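Local coordinates for protein ORF10 (Moritella marina, PDB 6RIW) that probably carries out chain-elongating condensation of acyl-ACP substrates, as the ketosynthase-chain length factor portion of a polyunsaturated fatty acid synthase, at residues Pro502-Lys507 against Gly914-Asn919; Leu521-Lys526 against Val711-Ser716; Gly527-Gln532 against Trp739-Gly744. All coordinates share one frame; numbering follows the deposited sequence.

Overall arrangement
Contacts 2 and 3 lie within the second ketosynthase-like unit, presumably the chain length factor; contact 1 joins that unit to 914-919, near the end of the modelled chain. From the N terminus, 502-507 comes first and meets 914-919, so contact 1 closes a loop of 406 residues around the other two and ties the loop after helix 484-492 to the start of helix 917-922. Next, 521-526 pairs with 711-716 and 527-532 with 739-744; contacts 2 and 3 thus cross, and they tie strand 527-528 and the loop before it to strand 741-752 and the loop after helix 699-706. The Arg505-Glu743 salt bridge joins contacts 1 and 3, while Trp506 packs on Ala524 and Pro525 of contact 2.

Contact 1: residues Pro502-Lys507 against Gly914-Asn919; sequences PEQRWK and GQLISN
Lys507 closes a type I beta turn that starts at Gln504, and it lies against the loop Gly914-Leu916 that leads into helix 917-922, with Leu916 at the N-cap position. Two backbone bonds fix the pair. Gly914 N donates to Gln504 O at 3.2 Å; this oxygen also takes the turn's own bond from Lys507 N, the two donors arriving from opposite faces of the carbonyl plane. Ile917 N, in the first turn of the helix, donates to Lys507 O at 3.1 Å. The lysine side chain, with CG anti to the carbonyl carbon (chi1 -68°), then runs extended over the incoming loop. Its CB touches Gln915 O at 3.3 Å and Ile917 CG1 at 3.9 Å. CG passes Gly914 N at 3.7 Å, CD stays beside Gln915 O, and CE lies 4.0 Å from Gly914 CA, where a side chain at 914 would be tight against CE. NZ continues to Val628 O and Gln590 OE1, so a long aliphatic stem with a charged end suits the place: the methylenes pack and the ammonium finds carbonyls. Ile917 also packs on helix 129-148 of the first ketosynthase-like unit. Leu916 touches with CD2, 3.7 Å from Glu503 O, just before the turn. One water takes a proton from Ser918 N and donates to Lys507 O, its oxygen 2.9 Å from the latter.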
loop_
_atom_site.group_PDB
_atom_site.type_symbol
_atom_site.label_atom_id
_atom_site.label_comp_id
_atom_site.label_asym_id
_atom_site.label_seq_id
_atom_site.Cartn_x
_atom_site.Cartn_y
_atom_site.Cartn_z
ATOM N N PRO A 502 2.200 -1.918 -27.365
ATOM C CA PRO A 502 2.541 -0.585 -27.885
ATOM C C PRO A 502 4.048 -0.390 -27.877
ATOM O O PRO A 502 4.748 -0.891 -26.998
ATOM C CB PRO A 502 1.848 0.378 -26.911
ATOM C CG PRO A 502 0.728 -0.457 -26.305
ATOM C CD PRO A 502 1.260 -1.864 -26.234
ATOM N N GLU A 503 4.541 0.365 -28.870
ATOM C CA GLU A 503 5.983 0.428 -29.112
ATOM C C GLU A 503 6.796 0.844 -27.891
ATOM O O GLU A 503 7.904 0.327 -27.702
ATOM C CB GLU A 503 6.283 1.375 -30.289
ATOM C CG GLU A 503 5.987 0.675 -31.585
ATOM C CD GLU A 503 6.869 1.127 -32.754
ATOM O OE1 GLU A 503 7.421 2.261 -32.696
ATOM O OE2 GLU A 503 6.975 0.330 -33.726
ATOM N N GLN A 504 6.304 1.768 -27.067
ATOM C CA GLN A 504 7.076 2.236 -25.919
ATOM C C GLN A 504 6.675 1.583 -24.601
ATOM O O GLN A 504 7.258 1.905 -23.558
ATOM C CB GLN A 504 6.926 3.749 -25.780
ATOM C CG GLN A 504 7.595 4.540 -26.897
ATOM C CD GLN A 504 7.234 6.000 -26.781
ATOM O OE1 GLN A 504 7.446 6.606 -25.735
ATOM N NE2 GLN A 504 6.664 6.570 -27.843
ATOM N N ARG A 505 5.709 0.678 -24.617
ATOM C CA ARG A 505 5.128 0.193 -23.368
ATOM C C ARG A 505 6.149 -0.550 -22.497
ATOM O O ARG A 505 6.078 -0.473 -21.266
ATOM C CB ARG A 505 3.933 -0.710 -23.677
ATOM C CG ARG A 505 3.187 -1.241 -22.417
ATOM C CD ARG A 505 2.362 -0.121 -21.759
ATOM N NE ARG A 505 1.864 -0.504 -20.431
ATOM C CZ ARG A 505 2.579 -0.363 -19.316
ATOM N NH1 ARG A 505 3.833 0.114 -19.360
ATOM N NH2 ARG A 505 2.047 -0.695 -18.136
ATOM N N TRP A 506 7.062 -1.317 -23.099
ATOM C CA TRP A 506 8.142 -1.969 -22.339
ATOM C C TRP A 506 9.493 -1.271 -22.513
ATOM O O TRP A 506 10.547 -1.873 -22.258
ATOM C CB TRP A 506 8.274 -3.443 -22.729
ATOM C CG TRP A 506 7.143 -4.327 -22.266
ATOM C CD1 TRP A 506 5.998 -3.942 -21.612
ATOM C CD2 TRP A 506 7.054 -5.744 -22.441
ATOM N NE1 TRP A 506 5.201 -5.060 -21.360
ATOM C CE2 TRP A 506 5.832 -6.168 -21.872
ATOM C CE3 TRP A 506 7.908 -6.706 -23.012
ATOM C CZ2 TRP A 506 5.436 -7.515 -21.859
ATOM C CZ3 TRP A 506 7.516 -8.047 -22.995
ATOM C CH2 TRP A 506 6.285 -8.439 -22.433
ATOM N N LYS A 507 9.490 -0.003 -22.916
ATOM C CA LYS A 507 10.737 0.725 -23.164
ATOM C C LYS A 507 11.630 -0.042 -24.132
ATOM O O LYS A 507 12.869 0.020 -24.051
ATOM C CB LYS A 507 11.477 1.023 -21.845
ATOM C CG LYS A 507 10.767 2.022 -20.964
ATOM C CD LYS A 507 11.569 2.374 -19.687
ATOM C CE LYS A 507 10.917 3.581 -19.006
ATOM N NZ LYS A 507 11.730 4.207 -17.907
ATOM N N GLY A 914 7.981 4.377 -21.672
ATOM C CA GLY A 914 8.814 5.555 -21.789
ATOM C C GLY A 914 9.882 5.347 -22.839
ATOM O O GLY A 914 9.769 4.470 -23.695
ATOM N N GLN A 915 10.918 6.177 -22.746
ATOM C CA GLN A 915 12.039 6.143 -23.680
ATOM C C GLN A 915 12.569 4.725 -23.887
ATOM O O GLN A 915 12.682 3.940 -22.941
ATOM C CB GLN A 915 13.152 7.045 -23.138
ATOM C CG GLN A 915 14.417 7.074 -23.967
ATOM C CD GLN A 915 15.212 8.317 -23.693
ATOM O OE1 GLN A 915 15.621 8.569 -22.563
ATOM N NE2 GLN A 915 15.416 9.121 -24.723
ATOM N N LEU A 916 12.882 4.398 -25.137
ATOM C CA LEU A 916 13.474 3.101 -25.447
ATOM C C LEU A 916 14.899 3.050 -24.891
ATOM O O LEU A 916 15.741 3.864 -25.281
ATOM C CB LEU A 916 13.467 2.869 -26.953
ATOM C CG LEU A 916 12.081 3.134 -27.553
ATOM C CD1 LEU A 916 12.155 3.436 -29.052
ATOM C CD2 LEU A 916 11.195 1.945 -27.284
ATOM N N ILE A 917 15.164 2.105 -23.974
ATOM C CA ILE A 917 16.450 2.078 -23.272
ATOM C C ILE A 917 17.613 1.903 -24.252
ATOM O O ILE A 917 18.602 2.648 -24.206
ATOM C CB ILE A 917 16.468 0.968 -22.203
ATOM C CG1 ILE A 917 15.355 1.164 -21.159
ATOM C CG2 ILE A 917 17.843 0.929 -21.505
ATOM C CD1 ILE A 917 15.161 -0.078 -20.271
ATOM N N SER A 918 17.547 0.883 -25.112
ATOM C CA SER A 918 18.693 0.586 -25.959
ATOM C C SER A 918 18.957 1.728 -26.935
ATOM O O SER A 918 20.099 2.184 -27.080
ATOM C CB SER A 918 18.478 -0.725 -26.700
ATOM O OG SER A 918 19.608 -1.021 -27.507
ATOM N N ASN A 919 17.901 2.226 -27.589
ATOM C CA ASN A 919 18.075 3.313 -28.549
ATOM C C ASN A 919 18.699 4.538 -27.899
ATOM O O ASN A 919 19.520 5.228 -28.520
ATOM C CB ASN A 919 16.725 3.695 -29.169
ATOM C CG ASN A 919 16.246 2.696 -30.192
ATOM O OD1 ASN A 919 16.949 1.734 -30.533
ATOM N ND2 ASN A 919 15.037 2.918 -30.702
HETATM O O HOH W 1 15.299 -0.875 -25.408
HETATM O O HOH W 2 13.400 4.972 -20.445
#

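Contact 2: residues Leu521-Lys526 against Val711-Ser716; sequences LRKAPK and VNEKGS
Pro525 and Glu713 bring the two backbones together, their CA atoms 4.0 Å apart, and Lys526 N donates to Glu713 O at 2.9 Å in a nearly straight bond (167°). Both segments are irregular loops of the ketosynthase-like, thiolase-type unit: one leads into strand 527-528, the other follows helix 699-706. The glutamate side chain, extended beyond CG (chi2 171°), brings its carboxylate to the backbone of Arg522 and Lys523. OE2 meets two successive N-H groups: Lys523 N at 3.0 Å, nearly along the oxygen's C-O axis, and Arg522 N in a weak, bent bond. A carboxylate oxygen carries no proton, so it can accept from both, and its negative charge probably strengthens these bonds. Lys523 slides past the glutamate in the opposite direction; its chain bends at chi3 and chi4, which folds NZ back to Ala524 O at 2.9 Å, and Glu500 completes its setting with a salt bridge. Val711 packs between apolar partners, CG1 against Leu521 CD2 and CG2 against Pro525 CG, each at 3.9 Å, and it also rests on Val741. Gly715 lies against Lys526 O, where a side chain would clash, and its positive phi also suits a glycine. Asn712 ND2 donates to Ser716 O, and OD1 takes weak bonds from Lys714 N and Gly715 N. A water bridges the loops, its oxygen 2.6 Å from Lys526 O and 2.7 Å from Asn712 O.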
loop_
_atom_site.group_PDB
_atom_site.type_symbol
_atom_site.label_atom_id
_atom_site.label_comp_id
_atom_site.label_asym_id
_atom_site.label_seq_id
_atom_site.Cartn_x
_atom_site.Cartn_y
_atom_site.Cartn_z
ATOM N N LEU A 521 9.809 -16.226 -23.556
ATOM C CA LEU A 521 8.783 -15.607 -24.395
ATOM C C LEU A 521 9.285 -15.505 -25.828
ATOM O O LEU A 521 10.366 -14.942 -26.075
ATOM C CB LEU A 521 8.446 -14.197 -23.885
ATOM C CG LEU A 521 7.625 -14.050 -22.595
ATOM C CD1 LEU A 521 7.581 -12.587 -22.150
ATOM C CD2 LEU A 521 6.215 -14.584 -22.831
ATOM N N ARG A 522 8.481 -15.994 -26.774
ATOM C CA ARG A 522 8.799 -15.770 -28.180
ATOM C C ARG A 522 8.482 -14.347 -28.613
ATOM O O ARG A 522 9.139 -13.811 -29.513
ATOM C CB ARG A 522 8.036 -16.771 -29.052
ATOM C CG ARG A 522 7.984 -18.183 -28.472
ATOM C CD ARG A 522 7.531 -19.212 -29.515
ATOM N NE ARG A 522 8.571 -19.468 -30.515
ATOM C CZ ARG A 522 9.487 -20.432 -30.432
ATOM N NH1 ARG A 522 9.505 -21.259 -29.392
ATOM N NH2 ARG A 522 10.387 -20.573 -31.400
ATOM N N LYS A 523 7.491 -13.720 -27.985
ATOM C CA LYS A 523 7.060 -12.374 -28.332
ATOM C C LYS A 523 6.438 -11.770 -27.086
ATOM O O LYS A 523 6.092 -12.491 -26.146
ATOM C CB LYS A 523 6.038 -12.388 -29.490
ATOM C CG LYS A 523 4.751 -13.164 -29.156
ATOM C CD LYS A 523 3.751 -13.159 -30.319
ATOM C CE LYS A 523 3.249 -11.747 -30.623
ATOM N NZ LYS A 523 2.134 -11.436 -29.704
ATOM N N ALA A 524 6.304 -10.452 -27.063
ATOM C CA ALA A 524 5.467 -9.859 -26.026
ATOM C C ALA A 524 4.028 -10.314 -26.279
ATOM O O ALA A 524 3.589 -10.320 -27.440
ATOM C CB ALA A 524 5.557 -8.332 -26.046
ATOM N N PRO A 525 3.290 -10.759 -25.254
ATOM C CA PRO A 525 1.953 -11.317 -25.502
ATOM C C PRO A 525 1.035 -10.287 -26.120
ATOM O O PRO A 525 1.118 -9.098 -25.834
ATOM C CB PRO A 525 1.454 -11.727 -24.104
ATOM C CG PRO A 525 2.668 -11.870 -23.282
ATOM C CD PRO A 525 3.691 -10.888 -23.839
ATOM N N LYS A 526 0.122 -10.761 -26.959
ATOM C CA LYS A 526 -0.973 -9.901 -27.355
ATOM C C LYS A 526 -1.877 -9.716 -26.138
ATOM O O LYS A 526 -2.167 -10.690 -25.441
ATOM C CB LYS A 526 -1.727 -10.546 -28.516
ATOM C CG LYS A 526 -2.790 -9.633 -29.098
ATOM C CD LYS A 526 -3.182 -10.098 -30.498
ATOM C CE LYS A 526 -4.422 -9.355 -30.986
ATOM N NZ LYS A 526 -5.007 -10.096 -32.142
ATOM N N VAL A 711 1.447 -17.454 -19.531
ATOM C CA VAL A 711 0.679 -16.395 -20.179
ATOM C C VAL A 711 0.237 -16.867 -21.557
ATOM O O VAL A 711 0.862 -17.743 -22.170
ATOM C CB VAL A 711 1.517 -15.101 -20.263
ATOM C CG1 VAL A 711 2.675 -15.229 -21.263
ATOM C CG2 VAL A 711 0.642 -13.875 -20.593
ATOM N N ASN A 712 -0.858 -16.301 -22.045
ATOM C CA ASN A 712 -1.358 -16.558 -23.399
ATOM C C ASN A 712 -0.664 -15.586 -24.349
ATOM O O ASN A 712 -1.000 -14.403 -24.403
ATOM C CB ASN A 712 -2.879 -16.397 -23.425
ATOM C CG ASN A 712 -3.506 -16.835 -24.758
ATOM O OD1 ASN A 712 -2.878 -16.750 -25.808
ATOM N ND2 ASN A 712 -4.758 -17.293 -24.707
ATOM N N GLU A 713 0.333 -16.075 -25.096
ATOM C CA GLU A 713 1.100 -15.168 -25.944
ATOM C C GLU A 713 0.274 -14.655 -27.118
ATOM O O GLU A 713 0.530 -13.560 -27.626
ATOM C CB GLU A 713 2.353 -15.875 -26.459
ATOM C CG GLU A 713 3.610 -15.421 -25.794
ATOM C CD GLU A 713 4.791 -16.296 -26.172
ATOM O OE1 GLU A 713 4.906 -17.411 -25.624
ATOM O OE2 GLU A 713 5.593 -15.863 -27.021
ATOM N N LYS A 714 -0.722 -15.419 -27.553
ATOM C CA LYS A 714 -1.486 -15.040 -28.733
ATOM C C LYS A 714 -2.666 -14.143 -28.408
ATOM O O LYS A 714 -3.240 -13.537 -29.325
ATOM C CB LYS A 714 -1.958 -16.305 -29.467
ATOM C CG LYS A 714 -0.857 -16.964 -30.296
ATOM C CD LYS A 714 0.200 -15.936 -30.752
ATOM C CE LYS A 714 1.389 -16.565 -31.479
ATOM N NZ LYS A 714 1.889 -15.701 -32.610
ATOM N N GLY A 715 -3.006 -14.004 -27.130
ATOM C CA GLY A 715 -4.105 -13.177 -26.682
ATOM C C GLY A 715 -5.411 -13.580 -27.324
ATOM O O GLY A 715 -6.127 -12.728 -27.850
ATOM N N SER A 716 -5.725 -14.869 -27.296
ATOM C CA SER A 716 -6.953 -15.353 -27.920
ATOM C C SER A 716 -7.493 -16.567 -27.175
ATOM O O SER A 716 -6.739 -17.499 -26.885
ATOM C CB SER A 716 -6.706 -15.696 -29.396
ATOM O OG SER A 716 -7.879 -16.196 -30.004
HETATM O O HOH W 3 -2.406 -12.291 -23.377
#

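Contact 3: residues Gly527-Gln532 against Trp739-Gly744; sequences GSYVEQ and WLVGEG
Two torsions of Glu743 carry CG and CD across to Val530: CG stands between the backbone N and the carbonyl carbon (chi1 65°) and CD runs straight on (chi2 -174°). OE2 accepts from Val530 N at 2.8 Å through its anti lone pair. It also lies at the edge of the Tyr529 ring, near its plane, with the carboxylate turned almost perpendicular to it. The backbones form a short parallel pairing between strand 527-528 and the start of strand 741-752: Ser528 N donates to Val741 O at 2.8 Å, and Glu743 N returns a weak bond to Ser528 O. Gly527 suits its place because a side chain there would collide with Val741 CB. Val741 sends CG1, anti to its backbone N, to Tyr529 CE1 at 3.7 Å, while the tyrosine hydroxyl bonds to Pro525 O. An alanine at Glu743 would probably leave Val530 N without its acceptor, rob Arg505 of one of its two carboxylate partners and open a gap beside Val530. With OE1 held by Arg505 and Gly697 N and OE2 by Val530 N, this buried carboxylate is gripped at both oxygens, a setting that would probably stabilise its negative charge.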
loop_
_atom_site.group_PDB
_atom_site.type_symbol
_atom_site.label_atom_id
_atom_site.label_comp_id
_atom_site.label_asym_id
_atom_site.label_seq_id
_atom_site.Cartn_x
_atom_site.Cartn_y
_atom_site.Cartn_z
ATOM N N GLY A 527 -2.306 -8.482 -25.863
ATOM C CA GLY A 527 -3.134 -8.270 -24.684
ATOM C C GLY A 527 -3.815 -6.921 -24.677
ATOM O O GLY A 527 -3.702 -6.122 -25.611
ATOM N N SER A 528 -4.540 -6.659 -23.594
ATOM C CA SER A 528 -5.307 -5.413 -23.508
ATOM C C SER A 528 -4.440 -4.323 -22.867
ATOM O O SER A 528 -4.576 -3.948 -21.702
ATOM C CB SER A 528 -6.608 -5.652 -22.754
ATOM O OG SER A 528 -7.376 -4.470 -22.650
ATOM N N TYR A 529 -3.501 -3.822 -23.664
ATOM C CA TYR A 529 -2.585 -2.802 -23.187
ATOM C C TYR A 529 -3.226 -1.435 -23.314
ATOM O O TYR A 529 -4.030 -1.179 -24.226
ATOM C CB TYR A 529 -1.281 -2.796 -23.988
ATOM C CG TYR A 529 -0.473 -4.059 -23.904
ATOM C CD1 TYR A 529 0.333 -4.315 -22.796
ATOM C CD2 TYR A 529 -0.522 -5.023 -24.925
ATOM C CE1 TYR A 529 1.088 -5.475 -22.709
ATOM C CE2 TYR A 529 0.224 -6.190 -24.830
ATOM C CZ TYR A 529 1.040 -6.399 -23.727
ATOM O OH TYR A 529 1.786 -7.564 -23.646
ATOM N N VAL A 530 -2.817 -0.536 -22.424
ATOM C CA VAL A 530 -3.139 0.881 -22.527
ATOM C C VAL A 530 -1.929 1.580 -23.149
ATOM O O VAL A 530 -0.850 1.618 -22.549
ATOM C CB VAL A 530 -3.492 1.481 -21.159
ATOM C CG1 VAL A 530 -3.661 3.003 -21.272
ATOM C CG2 VAL A 530 -4.763 0.850 -20.609
ATOM N N GLU A 531 -2.091 2.148 -24.353
ATOM C CA GLU A 531 -0.941 2.803 -24.973
ATOM C C GLU A 531 -0.701 4.189 -24.387
ATOM O O GLU A 531 0.449 4.591 -24.179
ATOM C CB GLU A 531 -1.125 2.887 -26.499
ATOM C CG GLU A 531 -0.068 3.793 -27.184
ATOM C CD GLU A 531 0.065 3.559 -28.693
ATOM O OE1 GLU A 531 -0.859 2.974 -29.308
ATOM O OE2 GLU A 531 1.102 3.978 -29.263
ATOM N N GLN A 532 -1.770 4.926 -24.093
ATOM C CA GLN A 532 -1.661 6.315 -23.667
ATOM C C GLN A 532 -2.984 6.751 -23.049
ATOM O O GLN A 532 -4.021 6.119 -23.246
ATOM C CB GLN A 532 -1.293 7.225 -24.848
ATOM C CG GLN A 532 -2.308 7.182 -25.973
ATOM C CD GLN A 532 -1.767 7.805 -27.262
ATOM O OE1 GLN A 532 -0.638 7.534 -27.674
ATOM N NE2 GLN A 532 -2.566 8.655 -27.883
ATOM N N TRP A 739 -3.237 -17.386 -18.788
ATOM C CA TRP A 739 -3.856 -16.115 -18.409
ATOM C C TRP A 739 -3.642 -15.057 -19.496
ATOM O O TRP A 739 -2.681 -15.107 -20.274
ATOM C CB TRP A 739 -3.334 -15.609 -17.052
ATOM C CG TRP A 739 -1.842 -15.372 -16.972
ATOM C CD1 TRP A 739 -0.875 -16.305 -16.698
ATOM C CD2 TRP A 739 -1.157 -14.119 -17.144
ATOM N NE1 TRP A 739 0.372 -15.710 -16.698
ATOM C CE2 TRP A 739 0.228 -14.372 -16.971
ATOM C CE3 TRP A 739 -1.580 -12.811 -17.425
ATOM C CZ2 TRP A 739 1.190 -13.371 -17.090
ATOM C CZ3 TRP A 739 -0.632 -11.813 -17.524
ATOM C CH2 TRP A 739 0.750 -12.101 -17.347
ATOM N N LEU A 740 -4.576 -14.110 -19.568
ATOM C CA LEU A 740 -4.553 -13.072 -20.596
ATOM C C LEU A 740 -4.076 -11.736 -20.037
ATOM O O LEU A 740 -4.501 -11.309 -18.951
ATOM C CB LEU A 740 -5.955 -12.901 -21.199
ATOM C CG LEU A 740 -6.496 -14.094 -21.981
ATOM C CD1 LEU A 740 -8.041 -14.046 -21.983
ATOM C CD2 LEU A 740 -5.921 -14.020 -23.399
ATOM N N VAL A 741 -3.207 -11.061 -20.792
ATOM C CA VAL A 741 -2.663 -9.772 -20.353
ATOM C C VAL A 741 -3.725 -8.685 -20.499
ATOM O O VAL A 741 -4.410 -8.590 -21.529
ATOM C CB VAL A 741 -1.404 -9.419 -21.169
ATOM C CG1 VAL A 741 -0.983 -7.989 -20.904
ATOM C CG2 VAL A 741 -0.237 -10.390 -20.851
ATOM N N GLY A 742 -3.875 -7.861 -19.461
ATOM C CA GLY A 742 -4.726 -6.685 -19.550
ATOM C C GLY A 742 -4.300 -5.677 -18.517
ATOM O O GLY A 742 -3.566 -6.007 -17.581
ATOM N N GLU A 743 -4.756 -4.435 -18.690
ATOM C CA GLU A 743 -4.454 -3.424 -17.680
ATOM C C GLU A 743 -5.478 -2.299 -17.750
ATOM O O GLU A 743 -6.237 -2.183 -18.721
ATOM C CB GLU A 743 -3.027 -2.865 -17.844
ATOM C CG GLU A 743 -2.799 -2.099 -19.146
ATOM C CD GLU A 743 -1.330 -1.680 -19.323
ATOM O OE1 GLU A 743 -0.560 -1.787 -18.343
ATOM O OE2 GLU A 743 -0.933 -1.244 -20.439
ATOM N N GLY A 744 -5.488 -1.467 -16.711
ATOM C CA GLY A 744 -6.352 -0.307 -16.709
ATOM C C GLY A 744 -6.746 0.109 -15.302
ATOM O O GLY A 744 -6.072 -0.202 -14.328
HETATM O O HOH W 4 -7.785 -4.045 -19.961
#